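Local coordinates for alcohol dehydrogenase superfamily protein (Novosphingobium aromaticivorans, PDB 3GAZ) that is probably an NADP-dependent oxidoreductase of the medium-chain dehydrogenase/reductase superfamily, though its substrate is not known, at residues T153-G158 with D218-T223; R177-A182 with G194-D199; D144-Q149 with H241-L246; S234-F239 with K259-S264. One frame throughout, in Å; residues are numbered along the deposited sequence.

Contact 1: residues T153-G158 with D218-T223; sequences TVLIQG and DLVYDT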
loop_
_atom_site.group_PDB
_atom_site.type_symbol
_atom_site.label_atom_id
_atom_site.label_comp_id
_atom_site.label_asym_id
_atom_site.label_seq_id
_atom_site.Cartn_x
_atom_site.Cartn_y
_atom_site.Cartn_z
ATOM N N THR A 153 0.273 35.931 15.918
ATOM C CA THR A 153 -1.125 35.987 15.528
ATOM C C THR A 153 -1.324 34.852 14.537
ATOM O O THR A 153 -0.562 34.718 13.575
ATOM C CB THR A 153 -1.472 37.324 14.859
ATOM O OG1 THR A 153 -0.563 37.569 13.780
ATOM C CG2 THR A 153 -1.389 38.459 15.873
ATOM N N VAL A 154 -2.340 34.032 14.781
ATOM C CA VAL A 154 -2.621 32.889 13.922
ATOM C C VAL A 154 -4.048 32.920 13.403
ATOM O O VAL A 154 -4.988 33.127 14.162
ATOM C CB VAL A 154 -2.406 31.550 14.683
ATOM C CG1 VAL A 154 -2.810 30.372 13.804
ATOM C CG2 VAL A 154 -0.950 31.421 15.106
ATOM N N LEU A 155 -4.197 32.712 12.099
ATOM C CA LEU A 155 -5.509 32.691 11.469
ATOM C C LEU A 155 -5.786 31.283 10.954
ATOM O O LEU A 155 -5.045 30.768 10.111
ATOM C CB LEU A 155 -5.553 33.668 10.292
ATOM C CG LEU A 155 -6.830 33.601 9.447
ATOM C CD1 LEU A 155 -8.022 34.046 10.287
ATOM C CD2 LEU A 155 -6.680 34.470 8.208
ATOM N N ILE A 156 -6.834 30.656 11.476
ATOM C CA ILE A 156 -7.210 29.319 11.038
ATOM C C ILE A 156 -8.404 29.448 10.103
ATOM O O ILE A 156 -9.456 29.939 10.507
ATOM C CB ILE A 156 -7.626 28.412 12.222
ATOM C CG1 ILE A 156 -6.483 28.292 13.229
ATOM C CG2 ILE A 156 -8.036 27.035 11.694
ATOM C CD1 ILE A 156 -5.229 27.656 12.666
ATOM N N GLN A 157 -8.232 29.021 8.854
ATOM C CA GLN A 157 -9.301 29.072 7.857
ATOM C C GLN A 157 -10.135 27.798 7.965
ATOM O O GLN A 157 -9.644 26.706 7.674
ATOM C CB GLN A 157 -8.704 29.180 6.450
ATOM C CG GLN A 157 -7.791 30.384 6.261
ATOM C CD GLN A 157 -8.549 31.660 5.937
ATOM O OE1 GLN A 157 -9.586 31.951 6.534
ATOM N NE2 GLN A 157 -8.027 32.434 4.990
ATOM N N GLY A 158 -11.392 27.941 8.378
ATOM C CA GLY A 158 -12.266 26.790 8.537
ATOM C C GLY A 158 -12.161 26.244 9.952
ATOM O O GLY A 158 -11.981 25.041 10.156
ATOM N N ASP A 218 0.766 36.568 11.426
ATOM C CA ASP A 218 2.078 35.921 11.353
ATOM C C ASP A 218 1.977 34.539 10.707
ATOM O O ASP A 218 2.844 34.134 9.928
ATOM C CB ASP A 218 2.685 35.738 12.746
ATOM C CG ASP A 218 2.946 37.048 13.461
ATOM O OD1 ASP A 218 3.521 37.967 12.840
ATOM O OD2 ASP A 218 2.588 37.148 14.653
ATOM N N LEU A 219 0.909 33.818 11.041
ATOM C CA LEU A 219 0.705 32.469 10.524
ATOM C C LEU A 219 -0.732 32.221 10.069
ATOM O O LEU A 219 -1.675 32.531 10.791
ATOM C CB LEU A 219 1.081 31.458 11.616
ATOM C CG LEU A 219 0.945 29.956 11.350
ATOM C CD1 LEU A 219 1.783 29.549 10.136
ATOM C CD2 LEU A 219 1.407 29.200 12.596
ATOM N N VAL A 220 -0.895 31.675 8.865
ATOM C CA VAL A 220 -2.225 31.361 8.345
ATOM C C VAL A 220 -2.313 29.877 7.991
ATOM O O VAL A 220 -1.504 29.371 7.213
ATOM C CB VAL A 220 -2.560 32.166 7.071
ATOM C CG1 VAL A 220 -3.958 31.783 6.573
ATOM C CG2 VAL A 220 -2.499 33.672 7.358
ATOM N N TYR A 221 -3.287 29.177 8.565
ATOM C CA TYR A 221 -3.449 27.762 8.262
ATOM C C TYR A 221 -4.704 27.528 7.431
ATOM O O TYR A 221 -5.825 27.670 7.918
ATOM C CB TYR A 221 -3.529 26.918 9.541
ATOM C CG TYR A 221 -3.251 25.441 9.300
ATOM C CD1 TYR A 221 -3.832 24.768 8.223
ATOM C CD2 TYR A 221 -2.406 24.722 10.141
ATOM C CE1 TYR A 221 -3.574 23.416 7.987
ATOM C CE2 TYR A 221 -2.141 23.366 9.915
ATOM C CZ TYR A 221 -2.728 22.721 8.835
ATOM O OH TYR A 221 -2.472 21.388 8.597
ATOM N N ASP A 222 -4.501 27.170 6.167
ATOM C CA ASP A 222 -5.597 26.890 5.258
ATOM C C ASP A 222 -5.998 25.425 5.385
ATOM O O ASP A 222 -5.202 24.535 5.091
ATOM C CB ASP A 222 -5.169 27.174 3.814
ATOM C CG ASP A 222 -6.129 26.593 2.800
ATOM O OD1 ASP A 222 -7.354 26.729 2.994
ATOM O OD2 ASP A 222 -5.662 26.001 1.804
ATOM N N THR A 223 -7.226 25.171 5.832
ATOM C CA THR A 223 -7.693 23.795 5.962
ATOM C C THR A 223 -8.745 23.498 4.904
ATOM O O THR A 223 -9.305 22.402 4.876
ATOM C CB THR A 223 -8.350 23.519 7.331
ATOM O OG1 THR A 223 -9.665 24.088 7.350
ATOM C CG2 THR A 223 -7.524 24.106 8.455
HETATM O O HOH W 1 -11.095 22.182 8.925
#
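Thr153 and Asp218 set their side chains at about a right angle and exchange bonds: Asp218 OD2 takes the backbone N of Thr153 at 2.9 Å on its anti side, while Thr153 OG1 accepts from the backbone N of Asp218, also at 2.9 Å. The hydroxyl is in position for this because it sits between its own N and carbonyl carbon (chi1 53°). The other carboxylate oxygen, OD1, forms a salt bridge with Lys237. An alanine in place of Asp218 would probably leave the Thr153 N-H without its acceptor and the Lys237 ammonium without its counter-charge. Beyond this pair Val154 and Leu219 point the same way side by side, with Val154 CG2 4.0 Å from Leu219 CB; on the opposite face Leu155 and Val220 do likewise. The two strands, 153-157 and 219-222, run parallel 12° apart at the centre of the Rossmann-type sheet, where the chain crosses from one half to the other. Ile156 reaches over with its CD1 to lie 3.6 Å from Tyr221 CB, the two side chains crossing obliquely, and the phenol OH is hydrogen-bonded to Thr137 O. Gln157 bends at chi2, and its OE1 is hydrogen-bonded to Thr181 OG1. At the far end Thr223 OG1 donates to Gln157 O at 2.6 Å, in the carbonyl plane, and a water bridges that hydroxyl to Gly158 O.

Contact 2: residues R177-A182 with G194-D199; sequences RVFATA and GATPID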
loop_
_atom_site.group_PDB
_atom_site.type_symbol
_atom_site.label_atom_id
_atom_site.label_comp_id
_atom_site.label_asym_id
_atom_site.label_seq_id
_atom_site.Cartn_x
_atom_site.Cartn_y
_atom_site.Cartn_z
ATOM N N ARG A 177 -2.158 34.164 19.538
ATOM C CA ARG A 177 -3.414 34.898 19.552
ATOM C C ARG A 177 -4.129 34.353 18.328
ATOM O O ARG A 177 -3.760 34.661 17.194
ATOM C CB ARG A 177 -3.170 36.402 19.419
ATOM C CG ARG A 177 -2.553 37.020 20.663
ATOM C CD ARG A 177 -2.825 38.517 20.721
ATOM N NE ARG A 177 -4.210 38.828 20.365
ATOM C CZ ARG A 177 -5.281 38.268 20.926
ATOM N NH1 ARG A 177 -5.142 37.357 21.881
ATOM N NH2 ARG A 177 -6.497 38.615 20.523
ATOM N N VAL A 178 -5.147 33.536 18.569
ATOM C CA VAL A 178 -5.874 32.872 17.499
ATOM C C VAL A 178 -7.167 33.504 17.000
ATOM O O VAL A 178 -8.006 33.955 17.781
ATOM C CB VAL A 178 -6.165 31.408 17.903
ATOM C CG1 VAL A 178 -6.803 30.649 16.745
ATOM C CG2 VAL A 178 -4.869 30.731 18.341
ATOM N N PHE A 179 -7.308 33.498 15.676
ATOM C CA PHE A 179 -8.471 34.020 14.966
ATOM C C PHE A 179 -8.884 32.913 13.998
ATOM O O PHE A 179 -8.030 32.181 13.492
ATOM C CB PHE A 179 -8.085 35.263 14.163
ATOM C CG PHE A 179 -7.528 36.375 14.999
ATOM C CD1 PHE A 179 -8.341 37.429 15.408
ATOM C CD2 PHE A 179 -6.197 36.359 15.407
ATOM C CE1 PHE A 179 -7.840 38.452 16.210
ATOM C CE2 PHE A 179 -5.682 37.382 16.214
ATOM C CZ PHE A 179 -6.510 38.429 16.615
ATOM N N ALA A 180 -10.179 32.784 13.727
ATOM C CA ALA A 180 -10.621 31.743 12.808
ATOM C C ALA A 180 -11.860 32.123 12.011
ATOM O O ALA A 180 -12.810 32.683 12.556
ATOM C CB ALA A 180 -10.877 30.444 13.582
ATOM N N THR A 181 -11.835 31.827 10.712
ATOM C CA THR A 181 -12.973 32.110 9.854
ATOM C C THR A 181 -13.849 30.866 9.870
ATOM O O THR A 181 -13.343 29.740 9.886
ATOM C CB THR A 181 -12.550 32.407 8.396
ATOM O OG1 THR A 181 -11.840 31.284 7.856
ATOM C CG2 THR A 181 -11.670 33.646 8.337
ATOM N N ALA A 182 -15.160 31.069 9.881
ATOM C CA ALA A 182 -16.089 29.952 9.906
ATOM C C ALA A 182 -17.460 30.399 9.431
ATOM O O ALA A 182 -17.742 31.592 9.341
ATOM C CB ALA A 182 -16.184 29.389 11.308
ATOM N N GLY A 194 -12.102 29.893 22.414
ATOM C CA GLY A 194 -11.208 30.939 22.879
ATOM C C GLY A 194 -10.543 31.704 21.749
ATOM O O GLY A 194 -9.588 32.453 21.964
ATOM N N ALA A 195 -11.042 31.509 20.535
ATOM C CA ALA A 195 -10.497 32.187 19.369
ATOM C C ALA A 195 -11.455 33.285 18.936
ATOM O O ALA A 195 -12.646 33.236 19.250
ATOM C CB ALA A 195 -10.300 31.192 18.236
ATOM N N THR A 196 -10.933 34.277 18.221
ATOM C CA THR A 196 -11.756 35.374 17.734
ATOM C C THR A 196 -12.409 34.941 16.433
ATOM O O THR A 196 -11.734 34.736 15.424
ATOM C CB THR A 196 -10.919 36.645 17.467
ATOM O OG1 THR A 196 -10.353 37.111 18.699
ATOM C CG2 THR A 196 -11.793 37.741 16.860
ATOM N N PRO A 197 -13.741 34.788 16.441
ATOM C CA PRO A 197 -14.477 34.371 15.247
ATOM C C PRO A 197 -14.536 35.417 14.143
ATOM O O PRO A 197 -14.644 36.617 14.403
ATOM C CB PRO A 197 -15.862 34.049 15.796
ATOM C CG PRO A 197 -16.004 35.044 16.911
ATOM C CD PRO A 197 -14.653 34.956 17.585
ATOM N N ILE A 198 -14.475 34.940 12.905
ATOM C CA ILE A 198 -14.532 35.794 11.732
ATOM C C ILE A 198 -15.446 35.134 10.711
ATOM O O ILE A 198 -15.185 34.016 10.265
ATOM C CB ILE A 198 -13.129 35.983 11.110
ATOM C CG1 ILE A 198 -12.229 36.739 12.091
ATOM C CG2 ILE A 198 -13.241 36.708 9.772
ATOM C CD1 ILE A 198 -10.757 36.779 11.691
ATOM N N ASP A 199 -16.527 35.819 10.354
ATOM C CA ASP A 199 -17.467 35.286 9.377
ATOM C C ASP A 199 -16.691 35.002 8.092
ATOM O O ASP A 199 -16.073 35.897 7.519
ATOM C CB ASP A 199 -18.583 36.302 9.122
ATOM C CG ASP A 199 -19.799 35.680 8.471
ATOM O OD1 ASP A 199 -19.695 35.230 7.309
ATOM O OD2 ASP A 199 -20.860 35.644 9.126
HETATM O O HOH W 2 -7.919 36.200 19.384
#
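Phe179 lays its ring beside Thr196, both side chains pointing the same way, with Phe179 CD1 3.4 Å from Thr196 CB. The pair belongs to a beta-alpha-beta unit of the Rossmann-type domain: strand 177-182 leads through helix 184-193 into strand 196-199, which lies parallel to it at the margin of the sheet, the axes 31° apart. Phe179 CG, anti to the carbonyl carbon (chi1 -59°), starts the ring on its course beside Thr196, and on the same face Phe179 CB meets the tip of Ile198, CD1, at 3.9 Å. His211 and Phe217 also meet the ring from outside the two segments. An alanine in place of Phe179 would probably open a gap beside Thr196 and leave the rings of His211 and Phe217 without their aromatic partner. Further along this face Thr181 CG2 packs on Ile198 CG2 at 3.7 Å, the two side chains crossing. On the other face Val178 CG1 touches Ala195 CB at 3.8 Å, close to helix 162-173. The backbone ladder alternates between the strands: Thr196 N gives to Val178 O, Ala180 N to Thr196 O, Ile198 N to Ala180 O and Ala182 N to Ile198 O. Gly194, with phi at 110°, ends the helix in a Schellman motif and turns the chain into the second strand. A water lies over the centre of the Phe179 ring, its oxygen 3.8 Å above the plane; it donates to Val178 O and sits 2.7 Å from Thr196 OG1.

Contact 3: residues D144-Q149 with H241-L246; sequences DRAQVQ and HVVSCL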
loop_
_atom_site.group_PDB
_atom_site.type_symbol
_atom_site.label_atom_id
_atom_site.label_comp_id
_atom_site.label_asym_id
_atom_site.label_seq_id
_atom_site.Cartn_x
_atom_site.Cartn_y
_atom_site.Cartn_z
ATOM N N ASP A 144 5.621 21.478 13.186
ATOM C CA ASP A 144 6.704 20.999 12.336
ATOM C C ASP A 144 7.106 21.999 11.247
ATOM O O ASP A 144 8.284 22.324 11.104
ATOM C CB ASP A 144 6.333 19.658 11.687
ATOM C CG ASP A 144 6.179 18.538 12.703
ATOM O OD1 ASP A 144 6.850 18.587 13.752
ATOM O OD2 ASP A 144 5.400 17.594 12.448
ATOM N N ARG A 145 6.139 22.491 10.479
ATOM C CA ARG A 145 6.457 23.437 9.417
ATOM C C ARG A 145 6.585 24.898 9.870
ATOM O O ARG A 145 7.594 25.547 9.597
ATOM C CB ARG A 145 5.414 23.354 8.295
ATOM C CG ARG A 145 5.394 22.039 7.506
ATOM C CD ARG A 145 6.692 21.800 6.734
ATOM N NE ARG A 145 7.752 21.236 7.569
ATOM C CZ ARG A 145 7.750 19.993 8.044
ATOM N NH1 ARG A 145 6.742 19.174 7.763
ATOM N NH2 ARG A 145 8.752 19.569 8.802
ATOM N N ALA A 146 5.577 25.414 10.570
ATOM C CA ALA A 146 5.592 26.814 10.990
ATOM C C ALA A 146 6.194 27.134 12.352
ATOM O O ALA A 146 6.502 28.293 12.626
ATOM C CB ALA A 146 4.177 27.384 10.914
ATOM N N GLN A 147 6.351 26.126 13.204
ATOM C CA GLN A 147 6.913 26.347 14.532
ATOM C C GLN A 147 6.229 27.528 15.216
ATOM O O GLN A 147 6.896 28.443 15.705
ATOM C CB GLN A 147 8.418 26.619 14.434
ATOM C CG GLN A 147 9.250 25.403 14.052
ATOM C CD GLN A 147 9.990 25.590 12.744
ATOM O OE1 GLN A 147 10.818 26.495 12.607
ATOM N NE2 GLN A 147 9.698 24.733 11.771
ATOM N N VAL A 148 4.900 27.510 15.241
ATOM C CA VAL A 148 4.135 28.586 15.857
ATOM C C VAL A 148 4.737 28.954 17.211
ATOM O O VAL A 148 4.996 28.083 18.045
ATOM C CB VAL A 148 2.641 28.186 16.022
ATOM C CG1 VAL A 148 2.508 27.014 16.984
ATOM C CG2 VAL A 148 1.830 29.386 16.494
ATOM N N GLN A 149 4.972 30.251 17.410
ATOM C CA GLN A 149 5.565 30.768 18.642
ATOM C C GLN A 149 4.561 31.508 19.525
ATOM O O GLN A 149 3.555 32.040 19.051
ATOM C CB GLN A 149 6.706 31.741 18.321
ATOM C CG GLN A 149 7.874 31.168 17.533
ATOM C CD GLN A 149 8.621 30.090 18.288
ATOM O OE1 GLN A 149 8.209 28.930 18.308
ATOM N NE2 GLN A 149 9.722 30.470 18.923
ATOM N N HIS A 241 4.101 33.328 7.342
ATOM C CA HIS A 241 4.085 31.948 6.864
ATOM C C HIS A 241 2.666 31.427 6.669
ATOM O O HIS A 241 1.799 31.613 7.521
ATOM C CB HIS A 241 4.828 31.057 7.870
ATOM C CG HIS A 241 5.242 29.720 7.330
ATOM N ND1 HIS A 241 6.196 28.936 7.945
ATOM C CD2 HIS A 241 4.834 29.024 6.240
ATOM C CE1 HIS A 241 6.360 27.820 7.258
ATOM N NE2 HIS A 241 5.545 27.847 6.218
ATOM N N VAL A 242 2.438 30.767 5.541
ATOM C CA VAL A 242 1.136 30.186 5.235
ATOM C C VAL A 242 1.307 28.677 5.049
ATOM O O VAL A 242 2.218 28.237 4.353
ATOM C CB VAL A 242 0.547 30.785 3.932
ATOM C CG1 VAL A 242 -0.733 30.042 3.541
ATOM C CG2 VAL A 242 0.252 32.278 4.129
ATOM N N VAL A 243 0.460 27.882 5.694
ATOM C CA VAL A 243 0.544 26.433 5.529
ATOM C C VAL A 243 -0.825 25.915 5.094
ATOM O O VAL A 243 -1.857 26.510 5.411
ATOM C CB VAL A 243 0.980 25.713 6.840
ATOM C CG1 VAL A 243 2.297 26.296 7.344
ATOM C CG2 VAL A 243 -0.099 25.842 7.903
ATOM N N SER A 244 -0.831 24.817 4.349
ATOM C CA SER A 244 -2.082 24.233 3.886
ATOM C C SER A 244 -1.986 22.722 3.846
ATOM O O SER A 244 -0.913 22.166 3.603
ATOM C CB SER A 244 -2.429 24.746 2.484
ATOM O OG SER A 244 -3.564 24.067 1.966
ATOM N N CYS A 245 -3.111 22.059 4.096
ATOM C CA CYS A 245 -3.157 20.606 4.051
ATOM C C CYS A 245 -4.029 20.174 2.871
ATOM O O CYS A 245 -4.435 19.021 2.769
ATOM C CB CYS A 245 -3.698 20.039 5.371
ATOM S SG CYS A 245 -5.308 20.661 5.891
ATOM N N LEU A 246 -4.303 21.121 1.976
ATOM C CA LEU A 246 -5.102 20.870 0.778
ATOM C C LEU A 246 -4.597 21.735 -0.371
ATOM O O LEU A 246 -5.382 22.180 -1.206
ATOM C CB LEU A 246 -6.584 21.184 1.022
ATOM C CG LEU A 246 -7.457 20.110 1.672
ATOM C CD1 LEU A 246 -8.848 20.665 1.932
ATOM C CD2 LEU A 246 -7.523 18.879 0.773
HETATM O O HOH W 3 7.381 30.014 10.355
#
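The C-terminal end of helix 132-145 comes down on strand 240-244 of the Rossmann-type sheet, and the contact is made by the last turn and the residues that follow it. Ala146 and Arg145 make the contact on the helix side, His241 and Val243 on the strand side. The imidazole of His241 reaches across to the backbone of the helix end: CE1 approaches Arg145 O at 3.5 Å, and ND1 lies 3.8 Å from Ala146 CA. Its CG is anti to the backbone N (chi1 -163°), on the way to the helix end. The direct touches are by van der Waals contact, and the polar link runs through water. One water lies in the ring plane at the edge, 2.9 Å from His241 ND1, and donates to Ala146 O at 3.0 Å. On the other side of the ring NE2 is bonded to Ser264 OG, so both imidazole nitrogens have polar neighbours. Deeper in, Ala146 CB rests on Val243 CG1 at 4.2 Å, and Arg145 CB approaches the same Val243 CG1 at 4.4 Å. Just past these residues the chain leaves helical geometry at Gln147, which has positive phi. Strand 240-244 runs between strands 217-222 and 262-265; Ala146 also packs on Leu219 of the former and Arg145 on Ser264 of the latter, while helix 227-235 covers Val242 on the opposite face.

Contact 4: residues S234-F239 with K259-S264; sequences SAVKRF and KQATYS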
loop_
_atom_site.group_PDB
_atom_site.type_symbol
_atom_site.label_atom_id
_atom_site.label_comp_id
_atom_site.label_asym_id
_atom_site.label_seq_id
_atom_site.Cartn_x
_atom_site.Cartn_y
_atom_site.Cartn_z
ATOM N N SER A 234 -3.419 36.330 0.957
ATOM C CA SER A 234 -3.829 37.720 1.106
ATOM C C SER A 234 -3.816 38.194 2.565
ATOM O O SER A 234 -3.504 39.353 2.844
ATOM C CB SER A 234 -5.226 37.901 0.503
ATOM O OG SER A 234 -5.656 39.244 0.605
ATOM N N ALA A 235 -4.128 37.293 3.490
ATOM C CA ALA A 235 -4.178 37.624 4.914
ATOM C C ALA A 235 -2.851 37.549 5.672
ATOM O O ALA A 235 -2.734 38.097 6.769
ATOM C CB ALA A 235 -5.202 36.725 5.604
ATOM N N VAL A 236 -1.856 36.873 5.102
ATOM C CA VAL A 236 -0.567 36.721 5.775
ATOM C C VAL A 236 0.236 38.023 5.862
ATOM O O VAL A 236 0.204 38.852 4.952
ATOM C CB VAL A 236 0.290 35.613 5.083
ATOM C CG1 VAL A 236 0.789 36.092 3.724
ATOM C CG2 VAL A 236 1.445 35.198 5.983
ATOM N N LYS A 237 0.944 38.191 6.977
ATOM C CA LYS A 237 1.772 39.370 7.231
ATOM C C LYS A 237 3.058 39.269 6.415
ATOM O O LYS A 237 3.439 38.180 6.000
ATOM C CB LYS A 237 2.106 39.445 8.728
ATOM C CG LYS A 237 3.036 40.580 9.140
ATOM C CD LYS A 237 3.353 40.525 10.638
ATOM C CE LYS A 237 2.101 40.731 11.489
ATOM N NZ LYS A 237 2.356 40.580 12.955
ATOM N N ARG A 238 3.714 40.402 6.174
ATOM C CA ARG A 238 4.970 40.409 5.427
ATOM C C ARG A 238 5.965 39.546 6.189
ATOM O O ARG A 238 6.070 39.652 7.408
ATOM C CB ARG A 238 5.510 41.841 5.291
ATOM C CG ARG A 238 6.929 41.936 4.730
ATOM C CD ARG A 238 7.282 43.391 4.456
ATOM N NE ARG A 238 6.305 43.973 3.541
ATOM C CZ ARG A 238 6.183 43.617 2.266
ATOM N NH1 ARG A 238 6.987 42.694 1.753
ATOM N NH2 ARG A 238 5.230 44.154 1.514
ATOM N N PHE A 239 6.689 38.698 5.463
ATOM C CA PHE A 239 7.661 37.779 6.056
ATOM C C PHE A 239 6.927 36.659 6.803
ATOM O O PHE A 239 7.555 35.812 7.444
ATOM C CB PHE A 239 8.596 38.498 7.042
ATOM C CG PHE A 239 9.324 39.681 6.457
ATOM C CD1 PHE A 239 9.947 39.596 5.215
ATOM C CD2 PHE A 239 9.402 40.877 7.166
ATOM C CE1 PHE A 239 10.639 40.683 4.688
ATOM C CE2 PHE A 239 10.094 41.970 6.649
ATOM C CZ PHE A 239 10.712 41.873 5.406
ATOM N N LYS A 259 4.973 40.116 -0.548
ATOM C CA LYS A 259 5.063 40.133 0.906
ATOM C C LYS A 259 6.290 39.414 1.434
ATOM O O LYS A 259 6.437 39.264 2.647
ATOM C CB LYS A 259 3.816 39.509 1.527
ATOM C CG LYS A 259 2.523 40.262 1.262
ATOM C CD LYS A 259 1.378 39.511 1.919
ATOM C CE LYS A 259 0.058 40.218 1.785
ATOM N NZ LYS A 259 -1.016 39.388 2.400
ATOM N N GLN A 260 7.163 38.963 0.534
ATOM C CA GLN A 260 8.383 38.263 0.942
ATOM C C GLN A 260 8.004 37.220 1.984
ATOM O O GLN A 260 8.698 37.035 2.979
ATOM C CB GLN A 260 9.372 39.264 1.541
ATOM C CG GLN A 260 9.813 40.350 0.562
ATOM C CD GLN A 260 10.402 41.560 1.259
ATOM O OE1 GLN A 260 9.686 42.328 1.908
ATOM N NE2 GLN A 260 11.717 41.736 1.134
ATOM N N ALA A 261 6.897 36.535 1.727
ATOM C CA ALA A 261 6.363 35.541 2.646
ATOM C C ALA A 261 6.729 34.107 2.286
ATOM O O ALA A 261 7.352 33.846 1.256
ATOM C CB ALA A 261 4.848 35.690 2.725
ATOM N N THR A 262 6.308 33.179 3.140
ATOM C CA THR A 262 6.611 31.769 2.950
ATOM C C THR A 262 5.376 30.863 3.000
ATOM O O THR A 262 4.404 31.161 3.695
ATOM C CB THR A 262 7.629 31.315 4.024
ATOM O OG1 THR A 262 8.805 32.136 3.944
ATOM C CG2 THR A 262 8.019 29.870 3.818
ATOM N N TYR A 263 5.426 29.761 2.251
ATOM C CA TYR A 263 4.337 28.783 2.200
ATOM C C TYR A 263 4.895 27.363 2.354
ATOM O O TYR A 263 5.956 27.050 1.822
ATOM C CB TYR A 263 3.583 28.883 0.865
ATOM C CG TYR A 263 2.664 27.702 0.605
ATOM C CD1 TYR A 263 1.435 27.588 1.255
ATOM C CD2 TYR A 263 3.061 26.663 -0.239
ATOM C CE1 TYR A 263 0.622 26.463 1.072
ATOM C CE2 TYR A 263 2.265 25.533 -0.423
ATOM C CZ TYR A 263 1.050 25.438 0.234
ATOM O OH TYR A 263 0.274 24.313 0.065
ATOM N N SER A 264 4.181 26.511 3.085
ATOM C CA SER A 264 4.606 25.121 3.274
ATOM C C SER A 264 3.412 24.198 3.098
ATOM O O SER A 264 2.302 24.518 3.525
ATOM C CB SER A 264 5.191 24.902 4.674
ATOM O OG SER A 264 6.361 25.666 4.883
HETATM O O HOH W 4 9.098 34.692 4.843
#
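Lys259 NZ is gripped by carbonyl oxygens at and just past the end of helix 227-235: it donates to Val236 O at 2.9 Å, on a lone pair, and to Phe233 O. A bond to Ser234 O, from above the carbonyl plane, is modelled very short at 2.5 Å, a doubtful distance. Lys259 NZ thus lies at the C-terminal end of this Rossmann-domain helix, where its positive charge would probably be favoured by the helix dipole. Its chain is fully extended beyond CG, and CD passes Val236 CG1 at 3.9 Å. Between the segments the backbone is tied by Phe239 N, which donates to Lys259 O at 2.9 Å. Gln260 follows helix 254-258 with positive phi, in a Schellman motif, and its side chain lies alongside Phe239, amide and ring planes 48° apart, with OE1 3.4 Å from Phe239 CE1. The same OE1 takes a weak bond from Arg238 NH1, which is also bonded to Phe258 O. Arg238 covers one face of the Phe239 ring, its CG 3.5 Å above the centre. A water near the start of strand 262-265 donates to Gln260 O and, weakly, to Phe239 O, and lies 2.7 Å from Thr262 OG1.

All four contacts belong to one parallel sheet and its helices. Contact 1 joins the two central strands; contact 2, centred about 9 Å away, lies toward one margin, contacts 3 and 4 toward the other. Contacts 1 and 2 meet where Gln157 OE1 bonds Thr181 OG1 at 2.7 Å. Contacts 1 and 3 share the Asp222 OD2 to Ser244 OG bond, 2.9 Å. Contacts 3 and 4 meet at Val242 N to Thr262 O, 2.7 Å. Contacts 2 and 4, about 19 Å apart between centres, do not touch. Ile156 and Ala180 touch a glycine-rich turn of Rossmann pattern, consistent with an NADP site. The Thr223 side chain of contact 1 lies about 9 Å from a bound calcium ion.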